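Local coordinates for aromatic-amino-acid:2-oxoglutarate transaminase (Candida albicans, PDB 6HND), which transfers amino groups between aromatic amino acids and 2-oxo acids such as 2-oxoglutarate, using pyridoxal 5'-phosphate as cofactor, at the interface of chains A and B. Residues are numbered along the deposited sequence; one frame, centred on the assembly and turned at random. Chains: chain A/B, Aromatic-amino-acid:2-oxoglutarate transaminase.

The interface of chains A and B. Residues chain A 457, 459-460; chain B 24, 26-29.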
# COMPACT_ATOMS: atom_id res chain seq x y z
N LEU A 457 -29.16 13.72 -20.24
CA LEU A 457 -30.53 14.21 -19.91
C LEU A 457 -31.27 13.12 -19.11
O LEU A 457 -31.74 13.43 -18.01
CB LEU A 457 -31.23 14.60 -21.21
CG LEU A 457 -32.20 15.77 -21.13
CD1 LEU A 457 -31.53 17.01 -20.56
CD2 LEU A 457 -32.79 16.07 -22.49
N LEU A 459 -29.99 10.63 -17.41
CA LEU A 459 -29.34 10.46 -16.08
C LEU A 459 -29.90 11.49 -15.08
O LEU A 459 -30.20 11.09 -13.92
CB LEU A 459 -27.82 10.59 -16.22
CG LEU A 459 -27.05 10.29 -14.92
CD1 LEU A 459 -27.22 8.84 -14.51
CD2 LEU A 459 -25.58 10.64 -15.07
N TRP A 460 -30.06 12.75 -15.49
CA TRP A 460 -30.66 13.80 -14.62
C TRP A 460 -32.05 13.34 -14.16
O TRP A 460 -32.32 13.47 -12.97
CB TRP A 460 -30.72 15.17 -15.31
CG TRP A 460 -29.40 15.88 -15.37
CD1 TRP A 460 -28.72 16.25 -16.48
CD2 TRP A 460 -28.60 16.32 -14.25
NE1 TRP A 460 -27.57 16.91 -16.15
CE2 TRP A 460 -27.45 16.94 -14.79
CE3 TRP A 460 -28.73 16.26 -12.87
CZ2 TRP A 460 -26.47 17.50 -13.99
CZ3 TRP A 460 -27.74 16.78 -12.08
CH2 TRP A 460 -26.63 17.40 -12.63
N PRO B 24 -23.04 13.98 -12.48
CA PRO B 24 -22.86 14.70 -13.76
C PRO B 24 -22.24 16.10 -13.54
O PRO B 24 -22.43 16.66 -12.47
CB PRO B 24 -24.26 14.81 -14.39
CG PRO B 24 -25.18 14.05 -13.45
CD PRO B 24 -24.46 13.92 -12.12
N ASP B 26 -22.33 18.82 -16.15
CA ASP B 26 -22.98 19.87 -17.00
C ASP B 26 -24.14 20.52 -16.22
O ASP B 26 -24.28 20.25 -15.01
CB ASP B 26 -23.32 19.31 -18.39
CG ASP B 26 -24.74 18.79 -18.62
OD1 ASP B 26 -25.23 17.97 -17.80
OD2 ASP B 26 -25.34 19.17 -19.66
N LYS B 27 -24.91 21.40 -16.87
CA LYS B 27 -26.00 22.20 -16.23
C LYS B 27 -27.27 21.35 -16.11
O LYS B 27 -27.79 20.90 -17.13
CB LYS B 27 -26.31 23.46 -17.03
CG LYS B 27 -25.79 24.77 -16.44
CD LYS B 27 -26.83 25.57 -15.68
CE LYS B 27 -26.69 27.06 -15.89
NZ LYS B 27 -27.67 27.83 -15.08
N PRO B 28 -27.81 21.12 -14.88
CA PRO B 28 -29.06 20.39 -14.72
C PRO B 28 -30.18 21.14 -15.43
O PRO B 28 -30.15 22.36 -15.54
CB PRO B 28 -29.30 20.30 -13.21
CG PRO B 28 -28.41 21.37 -12.62
CD PRO B 28 -27.24 21.51 -13.58
N PRO B 29 -31.18 20.40 -15.98
CA PRO B 29 -32.34 21.04 -16.61
C PRO B 29 -33.16 21.88 -15.61
O PRO B 29 -33.05 21.66 -14.42
CB PRO B 29 -33.16 19.89 -17.22
CG PRO B 29 -32.51 18.59 -16.76
CD PRO B 29 -31.20 18.93 -16.07
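A:Trp460, with helical backbone torsions in the helix 451-464, faces an N-terminal loop of chain B in which B:Pro28 and B:Pro29 have the extended backbone typical of polyproline stretches. The loop bends around the indole, so that prolines lie against both of its faces and a carboxylate meets its edge. On one face, B:Pro29 CD sits over the pyrrole ring in a CH-pi contact, 3.6 Å from A:Trp460 CG, while B:Pro28 presents CB to the benzene ring in another. B:Pro28 CA also lies over this face, offset toward the rim, at 3.8 Å from A:Trp460 CE2. The opposite face of the benzene ring receives B:Pro24, whose CB comes to 3.5 Å from A:Trp460 CZ2 and whose CG lies over the ring in a further CH-pi contact. Beyond the indole, B:Pro24 CG also touches one methyl branch of A:Leu459, with CD2 at 3.8 Å, which adds an aliphatic contact from the neighbouring residue of the helix. A:Trp460 reaches the loop with CG anti to its own carbonyl carbon (chi1 -76°), and this projects the ring away from the helix and in among the prolines. Of the residues compared here, A:Trp460 has the most surface hidden by the partner chain, 88 Å², consistent with contact on both faces. A polar contact is made at the rim: the indole N-H donates to the B:Asp26 carboxylate, which together with the flanking prolines should restrict rotation of the ring. Because the protein assembles here as a two-fold symmetric pair, the same arrangement recurs with the chains exchanged; it probably helps to hold the N-terminal segment of one subunit on its neighbour. The A:Trp460 NE1 to B:Asp26 OD1 hydrogen bond measures 3.1 Å and is nearly straight (166° at H), with OD1 in the indole plane and approached almost along its C-O axis.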